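Local coordinates for cyclic GMP-AMP synthase-like receptor (Tribolium castaneum, PDB 7LT2), which senses double-stranded RNA and catalyses the formation of 2',3'-cGAMP from ATP and GTP as a nucleotidyltransferase in innate antiviral immunity, at residues A[249-254]-A[284-289]; A[61-66]-A[257-262]; A[242-247]-A[321-326]. All coordinates share one frame; numbering follows the deposited sequence.

Interaction 1 of 3, residues A[249-254]-A[284-289]; sequences RVLIDN and VFLHII
Leu251 and Leu286 meet through one methyl each, CD1 of Leu251 lying 4.0 Å from CD2 of Leu286, with the two side chains crossing at about a right angle. Contact is therefore made at a single point rather than along the branches. Leu286 reaches it although its CB does not head straight for the opposite segment: CG stands anti to the carbonyl carbon (chi1 -65°), and CD2 comes off the branch point on the side of Leu251. Ile252, next along, offers CG2 to two partners. Leu286 CD2 is 4.3 Å away from this methyl, and Ile289 CD1 approaches it to 4.1 Å, the two isoleucine side chains crossing obliquely. CG1 of Ile252 sits between the backbone N and the carbonyl carbon (chi1 62°), which puts CG2 beside the N. The CB of Ile289 is directed toward the other segment, and CD1 comes 3.5 Å from Leu251 O. That carbonyl accepts a hydrogen bond from Lys255 NZ, so it has a polar partner besides the methyl. No hydrogen bond joins the two segments; methyl packing dominates. Leu258 and Trp297 also touch Ile289, while Tyr324 packs on Leu286. Ile289 belongs, with Glu290 and Lys292, to a manganese site, and Leu286 packs close to Glu248, a probable ATP-binding residue. The contact joins segment 249-254, which runs on from helix 245-251 of the nucleotidyltransferase part, to helix 278-291 of the HhH/H2TH-like helical part, as in the two-lobed mab-21 family enzymes.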
loop_
_atom_site.group_PDB
_atom_site.type_symbol
_atom_site.label_atom_id
_atom_site.label_comp_id
_atom_site.label_asym_id
_atom_site.label_seq_id
_atom_site.Cartn_x
_atom_site.Cartn_y
_atom_site.Cartn_z
ATOM N N ARG A 249 6.935 -0.917 -6.894
ATOM C CA ARG A 249 7.386 -2.219 -6.416
ATOM C C ARG A 249 8.522 -2.763 -7.276
ATOM O O ARG A 249 9.434 -3.422 -6.763
ATOM C CB ARG A 249 6.209 -3.199 -6.382
ATOM C CG ARG A 249 6.539 -4.529 -5.720
ATOM C CD ARG A 249 5.279 -5.283 -5.357
ATOM N NE ARG A 249 4.496 -4.586 -4.341
ATOM C CZ ARG A 249 3.230 -4.863 -4.059
ATOM N NH1 ARG A 249 2.575 -5.818 -4.696
ATOM N NH2 ARG A 249 2.604 -4.156 -3.119
ATOM N N VAL A 250 8.488 -2.501 -8.586
ATOM C CA VAL A 250 9.585 -2.934 -9.451
ATOM C C VAL A 250 10.833 -2.097 -9.192
ATOM O O VAL A 250 11.952 -2.624 -9.148
ATOM C CB VAL A 250 9.163 -2.876 -10.933
ATOM C CG1 VAL A 250 10.306 -3.336 -11.844
ATOM C CG2 VAL A 250 7.928 -3.728 -11.159
ATOM N N LEU A 251 10.660 -0.787 -8.991
ATOM C CA LEU A 251 11.793 0.100 -8.732
ATOM C C LEU A 251 12.580 -0.323 -7.493
ATOM O O LEU A 251 13.814 -0.225 -7.475
ATOM C CB LEU A 251 11.309 1.545 -8.579
ATOM C CG LEU A 251 10.966 2.335 -9.846
ATOM C CD1 LEU A 251 10.333 3.670 -9.480
ATOM C CD2 LEU A 251 12.222 2.549 -10.695
ATOM N N ILE A 252 11.892 -0.799 -6.448
ATOM C CA ILE A 252 12.582 -1.161 -5.209
ATOM C C ILE A 252 13.075 -2.604 -5.196
ATOM O O ILE A 252 13.771 -2.999 -4.248
ATOM C CB ILE A 252 11.692 -0.935 -3.965
ATOM C CG1 ILE A 252 10.445 -1.824 -4.013
ATOM C CG2 ILE A 252 11.331 0.545 -3.808
ATOM C CD1 ILE A 252 9.553 -1.704 -2.790
ATOM N N ASP A 253 12.753 -3.396 -6.218
ATOM C CA ASP A 253 13.099 -4.809 -6.260
ATOM C C ASP A 253 14.518 -4.988 -6.787
ATOM O O ASP A 253 15.076 -4.108 -7.447
ATOM C CB ASP A 253 12.110 -5.568 -7.153
ATOM C CG ASP A 253 11.997 -7.044 -6.809
ATOM O OD1 ASP A 253 12.644 -7.519 -5.848
ATOM O OD2 ASP A 253 11.243 -7.744 -7.516
ATOM N N ASN A 254 15.100 -6.151 -6.484
ATOM C CA ASN A 254 16.429 -6.533 -6.969
ATOM C C ASN A 254 17.474 -5.471 -6.627
ATOM O O ASN A 254 18.297 -5.076 -7.456
ATOM C CB ASN A 254 16.393 -6.818 -8.477
ATOM C CG ASN A 254 17.723 -7.327 -9.010
ATOM O OD1 ASN A 254 18.462 -8.029 -8.313
ATOM N ND2 ASN A 254 18.048 -6.950 -10.244
ATOM N N VAL A 284 11.481 9.049 -0.255
ATOM C CA VAL A 284 12.890 9.433 -0.226
ATOM C C VAL A 284 13.741 8.381 -0.933
ATOM O O VAL A 284 14.638 8.713 -1.718
ATOM C CB VAL A 284 13.353 9.667 1.224
ATOM C CG1 VAL A 284 14.868 9.703 1.313
ATOM C CG2 VAL A 284 12.763 10.966 1.758
ATOM N N PHE A 285 13.449 7.099 -0.704
ATOM C CA PHE A 285 14.236 6.053 -1.354
ATOM C C PHE A 285 13.992 5.996 -2.860
ATOM O O PHE A 285 14.920 5.687 -3.614
ATOM C CB PHE A 285 13.966 4.693 -0.704
ATOM C CG PHE A 285 14.864 4.406 0.466
ATOM C CD1 PHE A 285 14.593 4.958 1.709
ATOM C CD2 PHE A 285 15.999 3.617 0.313
ATOM C CE1 PHE A 285 15.424 4.712 2.789
ATOM C CE2 PHE A 285 16.836 3.365 1.388
ATOM C CZ PHE A 285 16.550 3.914 2.629
ATOM N N LEU A 286 12.774 6.302 -3.324
ATOM C CA LEU A 286 12.555 6.427 -4.765
ATOM C C LEU A 286 13.450 7.507 -5.362
ATOM O O LEU A 286 14.043 7.313 -6.429
ATOM C CB LEU A 286 11.083 6.723 -5.065
ATOM C CG LEU A 286 10.052 5.648 -4.724
ATOM C CD1 LEU A 286 8.651 6.146 -5.027
ATOM C CD2 LEU A 286 10.336 4.358 -5.494
ATOM N N HIS A 287 13.569 8.651 -4.680
ATOM C CA HIS A 287 14.480 9.692 -5.144
ATOM C C HIS A 287 15.927 9.223 -5.105
ATOM O O HIS A 287 16.701 9.510 -6.025
ATOM C CB HIS A 287 14.310 10.954 -4.299
ATOM C CG HIS A 287 13.011 11.652 -4.527
ATOM N ND1 HIS A 287 12.645 12.151 -5.758
ATOM C CD2 HIS A 287 11.987 11.929 -3.687
ATOM C CE1 HIS A 287 11.453 12.713 -5.665
ATOM N NE2 HIS A 287 11.033 12.594 -4.419
ATOM N N ILE A 288 16.315 8.507 -4.046
ATOM C CA ILE A 288 17.686 8.009 -3.947
ATOM C C ILE A 288 17.977 7.001 -5.056
ATOM O O ILE A 288 19.071 6.999 -5.636
ATOM C CB ILE A 288 17.943 7.412 -2.550
ATOM C CG1 ILE A 288 17.869 8.503 -1.484
ATOM C CG2 ILE A 288 19.307 6.732 -2.501
ATOM C CD1 ILE A 288 18.066 7.988 -0.088
ATOM N N ILE A 289 17.008 6.135 -5.370
ATOM C CA ILE A 289 17.169 5.211 -6.493
ATOM C C ILE A 289 17.461 5.977 -7.777
ATOM O O ILE A 289 18.322 5.583 -8.574
ATOM C CB ILE A 289 15.918 4.325 -6.652
ATOM C CG1 ILE A 289 15.857 3.262 -5.561
ATOM C CG2 ILE A 289 15.894 3.670 -8.037
ATOM C CD1 ILE A 289 14.502 2.582 -5.480
#

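Interaction 2 of 3, residues A[61-66]-A[257-262]; sequences DGLKVG and RLKPAV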
loop_
_atom_site.group_PDB
_atom_site.type_symbol
_atom_site.label_atom_id
_atom_site.label_comp_id
_atom_site.label_asym_id
_atom_site.label_seq_id
_atom_site.Cartn_x
_atom_site.Cartn_y
_atom_site.Cartn_z
ATOM N N ASP A 61 5.181 -4.967 -0.296
ATOM C CA ASP A 61 6.414 -4.357 -0.779
ATOM C C ASP A 61 7.657 -4.943 -0.130
ATOM O O ASP A 61 8.769 -4.621 -0.563
ATOM C CB ASP A 61 6.424 -2.848 -0.523
ATOM C CG ASP A 61 5.580 -2.077 -1.511
ATOM O OD1 ASP A 61 5.342 -2.585 -2.632
ATOM O OD2 ASP A 61 5.162 -0.951 -1.166
ATOM N N GLY A 62 7.503 -5.774 0.898
ATOM C CA GLY A 62 8.675 -6.241 1.616
ATOM C C GLY A 62 9.285 -5.194 2.517
ATOM O O GLY A 62 10.481 -5.266 2.821
ATOM N N LEU A 63 8.488 -4.221 2.960
ATOM C CA LEU A 63 8.974 -3.090 3.744
ATOM C C LEU A 63 8.301 -2.978 5.108
ATOM O O LEU A 63 8.461 -1.951 5.782
ATOM C CB LEU A 63 8.768 -1.784 2.967
ATOM C CG LEU A 63 9.504 -1.632 1.635
ATOM C CD1 LEU A 63 9.086 -0.327 0.964
ATOM C CD2 LEU A 63 11.011 -1.679 1.835
ATOM N N LYS A 64 7.561 -3.998 5.541
ATOM C CA LYS A 64 6.874 -3.941 6.826
ATOM C C LYS A 64 7.851 -4.184 7.971
ATOM O O LYS A 64 8.623 -5.148 7.946
ATOM C CB LYS A 64 5.740 -4.970 6.872
ATOM C CG LYS A 64 5.000 -5.038 8.216
ATOM C CD LYS A 64 4.325 -3.710 8.553
ATOM C CE LYS A 64 3.684 -3.749 9.931
ATOM N NZ LYS A 64 3.251 -2.403 10.377
ATOM N N VAL A 65 7.812 -3.303 8.971
ATOM C CA VAL A 65 8.592 -3.454 10.195
ATOM C C VAL A 65 7.744 -4.199 11.219
ATOM O O VAL A 65 6.656 -3.741 11.585
ATOM C CB VAL A 65 9.028 -2.086 10.741
ATOM C CG1 VAL A 65 9.737 -2.246 12.082
ATOM C CG2 VAL A 65 9.918 -1.368 9.738
ATOM N N GLY A 66 8.239 -5.342 11.690
ATOM C CA GLY A 66 7.532 -6.081 12.719
ATOM C C GLY A 66 6.436 -6.973 12.156
ATOM O O GLY A 66 6.406 -7.303 10.970
ATOM N N ARG A 257 20.710 -4.443 -0.628
ATOM C CA ARG A 257 20.671 -3.793 0.678
ATOM C C ARG A 257 19.489 -2.842 0.860
ATOM O O ARG A 257 19.271 -2.370 1.982
ATOM C CB ARG A 257 21.976 -3.023 0.927
ATOM C CG ARG A 257 23.106 -3.855 1.546
ATOM C CD ARG A 257 23.631 -4.889 0.569
ATOM N NE ARG A 257 24.953 -5.383 0.948
ATOM C CZ ARG A 257 25.185 -6.565 1.501
ATOM N NH1 ARG A 257 24.202 -7.407 1.777
ATOM N NH2 ARG A 257 26.438 -6.919 1.770
ATOM N N LEU A 258 18.711 -2.565 -0.191
ATOM C CA LEU A 258 17.744 -1.468 -0.128
ATOM C C LEU A 258 16.651 -1.722 0.908
ATOM O O LEU A 258 16.374 -0.860 1.749
ATOM C CB LEU A 258 17.122 -1.223 -1.506
ATOM C CG LEU A 258 16.132 -0.047 -1.575
ATOM C CD1 LEU A 258 16.231 0.649 -2.923
ATOM C CD2 LEU A 258 14.685 -0.483 -1.319
ATOM N N LYS A 259 15.979 -2.877 0.839
ATOM C CA LYS A 259 14.820 -3.073 1.710
ATOM C C LYS A 259 15.220 -3.193 3.181
ATOM O O LYS A 259 14.529 -2.622 4.035
ATOM C CB LYS A 259 13.988 -4.278 1.249
ATOM C CG LYS A 259 13.298 -4.027 -0.088
ATOM C CD LYS A 259 12.326 -5.132 -0.456
ATOM C CE LYS A 259 11.672 -4.830 -1.800
ATOM N NZ LYS A 259 10.681 -5.876 -2.180
ATOM N N PRO A 260 16.308 -3.893 3.539
ATOM C CA PRO A 260 16.777 -3.788 4.935
ATOM C C PRO A 260 17.049 -2.355 5.364
ATOM O O PRO A 260 16.671 -1.965 6.474
ATOM C CB PRO A 260 18.049 -4.652 4.943
ATOM C CG PRO A 260 17.781 -5.680 3.894
ATOM C CD PRO A 260 17.035 -4.949 2.807
ATOM N N ALA A 261 17.667 -1.547 4.499
ATOM C CA ALA A 261 17.958 -0.162 4.861
ATOM C C ALA A 261 16.679 0.634 5.092
ATOM O O ALA A 261 16.602 1.444 6.026
ATOM C CB ALA A 261 18.814 0.495 3.777
ATOM N N VAL A 262 15.663 0.424 4.248
ATOM C CA VAL A 262 14.401 1.138 4.438
ATOM C C VAL A 262 13.793 0.777 5.783
ATOM O O VAL A 262 13.327 1.649 6.524
ATOM C CB VAL A 262 13.415 0.837 3.296
ATOM C CG1 VAL A 262 12.058 1.478 3.600
ATOM C CG2 VAL A 262 13.942 1.360 1.983
#
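Lys259 and Asp61 supply the polar part of this contact. The ammonium group of Lys259 donates a hydrogen bond to the main-chain carbonyl of Asp61, with NZ 2.8 Å from Asp61 O. The donor stands above the carbonyl plane, 44° out of it, and the C=O...N angle is 134°. Beyond CG the lysine chain is fully extended, all three outer torsions near 180°, and it carries NZ from helix 258-272 to this oxygen. Asp61 O lies at the end of helix 58-61, where Gly62 turns the chain out with positive phi in a Schellman motif. A positive charge placed here would be expected to suit the negative end of the helix dipole. Asp61 is not joined to Lys259 by its carboxylate, whose OD1 is 6.3 Å from Lys259 NZ; instead the carboxylate forms salt bridges with Arg249 and Lys282.

The methylenes of the same lysine make van der Waals contacts. CD lies 3.8 Å from Gly62 O, and CG packs 3.8 Å from CD2 of Leu63.

Apolar packing completes the contact. Leu63 turns one methyl, CD2, towards the helix, where CG1 of Val262 meets it at 3.8 Å. Lys259 CG and Val262 CG1, one turn of helix apart, thus share this methyl. Ile252 also packs on Leu63 and Lys259, and Phe285 on Val262. The backbone oxygen of Leu63 receives a hydrogen bond from Lys266, a probable ATP-binding residue of the same helix. The whole is a Schellman motif whose last-turn carbonyl also receives a lysine from the helix opposite, joining the nucleotidyltransferase part to helix 258-272 of the HhH/H2TH-like part.

Interaction 3 of 3, residues A[242-247]-A[321-326]; sequences LSFQEQ and IPYYWC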
loop_
_atom_site.group_PDB
_atom_site.type_symbol
_atom_site.label_atom_id
_atom_site.label_comp_id
_atom_site.label_asym_id
_atom_site.label_seq_id
_atom_site.Cartn_x
_atom_site.Cartn_y
_atom_site.Cartn_z
ATOM N N LEU A 242 -3.896 8.812 -7.667
ATOM C CA LEU A 242 -3.210 7.897 -8.565
ATOM C C LEU A 242 -2.417 6.883 -7.757
ATOM O O LEU A 242 -1.811 7.224 -6.736
ATOM C CB LEU A 242 -2.270 8.649 -9.506
ATOM C CG LEU A 242 -2.953 9.466 -10.596
ATOM C CD1 LEU A 242 -2.017 10.535 -11.092
ATOM C CD2 LEU A 242 -3.390 8.569 -11.747
ATOM N N SER A 243 -2.433 5.637 -8.209
ATOM C CA SER A 243 -1.583 4.601 -7.642
ATOM C C SER A 243 -0.601 4.136 -8.708
ATOM O O SER A 243 -0.999 3.554 -9.725
ATOM C CB SER A 243 -2.393 3.430 -7.104
ATOM O OG SER A 243 -1.510 2.419 -6.638
ATOM N N PHE A 244 0.678 4.412 -8.473
ATOM C CA PHE A 244 1.771 3.861 -9.255
ATOM C C PHE A 244 2.533 2.812 -8.448
ATOM O O PHE A 244 3.732 2.600 -8.654
ATOM C CB PHE A 244 2.692 4.984 -9.730
ATOM C CG PHE A 244 1.984 6.039 -10.549
ATOM C CD1 PHE A 244 1.460 5.727 -11.793
ATOM C CD2 PHE A 244 1.834 7.332 -10.072
ATOM C CE1 PHE A 244 0.800 6.686 -12.554
ATOM C CE2 PHE A 244 1.182 8.299 -10.824
ATOM C CZ PHE A 244 0.663 7.974 -12.070
ATOM N N GLN A 245 1.824 2.148 -7.525
ATOM C CA GLN A 245 2.455 1.184 -6.627
ATOM C C GLN A 245 3.010 -0.022 -7.369
ATOM O O GLN A 245 3.968 -0.644 -6.900
ATOM C CB GLN A 245 1.459 0.701 -5.575
ATOM C CG GLN A 245 0.941 1.763 -4.631
ATOM C CD GLN A 245 -0.175 1.223 -3.760
ATOM O OE1 GLN A 245 0.074 0.687 -2.678
ATOM N NE2 GLN A 245 -1.414 1.343 -4.238
ATOM N N GLU A 246 2.409 -0.399 -8.500
ATOM C CA GLU A 246 2.958 -1.526 -9.243
ATOM C C GLU A 246 4.333 -1.184 -9.801
ATOM O O GLU A 246 5.250 -2.015 -9.764
ATOM C CB GLU A 246 2.002 -1.950 -10.360
ATOM C CG GLU A 246 2.291 -3.358 -10.883
ATOM C CD GLU A 246 1.031 -4.116 -11.262
ATOM O OE1 GLU A 246 0.006 -3.465 -11.547
ATOM O OE2 GLU A 246 1.069 -5.364 -11.271
ATOM N N GLN A 247 4.506 0.049 -10.284
ATOM C CA GLN A 247 5.808 0.489 -10.776
ATOM C C GLN A 247 6.794 0.715 -9.634
ATOM O O GLN A 247 7.980 0.388 -9.763
ATOM C CB GLN A 247 5.648 1.765 -11.602
ATOM C CG GLN A 247 4.956 1.545 -12.946
ATOM C CD GLN A 247 3.442 1.480 -12.836
ATOM O OE1 GLN A 247 2.857 1.881 -11.824
ATOM N NE2 GLN A 247 2.797 0.977 -13.883
ATOM N N ILE A 321 9.728 16.849 0.765
ATOM C CA ILE A 321 9.827 15.535 0.140
ATOM C C ILE A 321 8.862 15.542 -1.037
ATOM O O ILE A 321 7.662 15.278 -0.856
ATOM C CB ILE A 321 9.508 14.398 1.123
ATOM C CG1 ILE A 321 10.460 14.445 2.317
ATOM C CG2 ILE A 321 9.600 13.046 0.416
ATOM C CD1 ILE A 321 10.200 13.353 3.355
ATOM N N PRO A 322 9.323 15.875 -2.239
ATOM C CA PRO A 322 8.412 15.906 -3.390
ATOM C C PRO A 322 7.824 14.529 -3.649
ATOM O O PRO A 322 8.529 13.517 -3.615
ATOM C CB PRO A 322 9.309 16.365 -4.545
ATOM C CG PRO A 322 10.463 17.052 -3.888
ATOM C CD PRO A 322 10.680 16.323 -2.592
ATOM N N TYR A 323 6.511 14.497 -3.865
ATOM C CA TYR A 323 5.865 13.318 -4.418
ATOM C C TYR A 323 6.641 12.871 -5.650
ATOM O O TYR A 323 6.938 13.676 -6.536
ATOM C CB TYR A 323 4.409 13.659 -4.755
ATOM C CG TYR A 323 3.547 12.537 -5.294
ATOM C CD1 TYR A 323 3.620 11.249 -4.778
ATOM C CD2 TYR A 323 2.625 12.787 -6.303
ATOM C CE1 TYR A 323 2.812 10.237 -5.274
ATOM C CE2 TYR A 323 1.819 11.787 -6.802
ATOM C CZ TYR A 323 1.912 10.516 -6.286
ATOM O OH TYR A 323 1.096 9.526 -6.796
ATOM N N TYR A 324 7.024 11.594 -5.676
ATOM C CA TYR A 324 7.945 11.128 -6.710
ATOM C C TYR A 324 7.345 11.255 -8.105
ATOM O O TYR A 324 8.075 11.483 -9.078
ATOM C CB TYR A 324 8.344 9.679 -6.431
ATOM C CG TYR A 324 9.270 9.081 -7.463
ATOM C CD1 TYR A 324 10.609 9.456 -7.524
ATOM C CD2 TYR A 324 8.810 8.138 -8.373
ATOM C CE1 TYR A 324 11.463 8.907 -8.467
ATOM C CE2 TYR A 324 9.657 7.581 -9.311
ATOM C CZ TYR A 324 10.980 7.975 -9.357
ATOM O OH TYR A 324 11.824 7.428 -10.296
ATOM N N TRP A 325 6.026 11.126 -8.219
ATOM C CA TRP A 325 5.356 11.115 -9.510
ATOM C C TRP A 325 4.809 12.474 -9.923
ATOM O O TRP A 325 4.488 12.661 -11.100
ATOM C CB TRP A 325 4.222 10.083 -9.490
ATOM C CG TRP A 325 4.728 8.722 -9.147
ATOM C CD1 TRP A 325 4.675 8.109 -7.931
ATOM C CD2 TRP A 325 5.401 7.814 -10.027
ATOM N NE1 TRP A 325 5.263 6.867 -8.002
ATOM C CE2 TRP A 325 5.716 6.662 -9.280
ATOM C CE3 TRP A 325 5.755 7.861 -11.380
ATOM C CZ2 TRP A 325 6.374 5.562 -9.839
ATOM C CZ3 TRP A 325 6.405 6.772 -11.934
ATOM C CH2 TRP A 325 6.713 5.639 -11.162
ATOM N N CYS A 326 4.696 13.420 -8.994
ATOM C CA CYS A 326 4.181 14.755 -9.308
ATOM C C CYS A 326 4.847 15.718 -8.323
ATOM O O CYS A 326 4.379 15.892 -7.197
ATOM C CB CYS A 326 2.664 14.793 -9.211
ATOM S SG CYS A 326 1.890 16.302 -9.828
HETATM O O HOH W 1 -1.732 10.386 -6.305
#
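Trp325 and Phe244 share most of the buried surface. Phe244 CB lies over the five-membered ring of Trp325, 3.7 Å from its centroid and 22° off the ring normal, a CH-pi contact. The phenyl ring continues obliquely from there, its plane at 41° to the indole; its CD2 comes within 3.3 Å of Trp325 CG. On the opposite indole face Tyr324 CD2 sits 3.5 Å above the plane, so the tryptophan is held between two aromatic residues. Trp325 NE1 donates a hydrogen bond to Glu248 OE2, which with the packing on both faces restricts the rotation of the indole, and Gln247 CB rests 4.0 Å from Trp325 CH2.

Tyr323 is the third main contributor. Its OH lies 4.0 Å from Phe244 CD2 and is hydrogen-bonded to a water, which accepts the N-H of Leu242 at 3.0 Å from Leu242 N. This water bridges the strand end to the loop.

Phe244 occupies the N-cap position of helix 245-251. The aromatic cluster thus packs the loop 321-326 of the helical part against a strand-to-helix junction whose residues probably bind GTP, consistent with the nucleotide site of mab-21 family nucleotidyltransferases.

How the interactions relate
All three contacts join the nucleotidyltransferase part to the helical part. Interaction 1 touches both others, its centre 11 Å from each; interactions 2 and 3 have centres 18 Å apart and nearest atoms about 5 Å apart. Interactions 1 and 3 both use helix 245-251, and His287 NE2 makes a probable hydrogen bond with Pro322 O at 2.8 Å. Interactions 1 and 2 are linked by the salt bridge between Arg249 NE and Asp61 OD1, also 2.8 Å, and by Ile289 CD1 packing 3.6 Å from Leu258 CD1. The bound manganese is about 5 Å from the side chain of Ile289 and about 13 Å from that of Trp325. Probable nucleotide-binding residues lie in or beside every contact, including Lys282 next to Asp61.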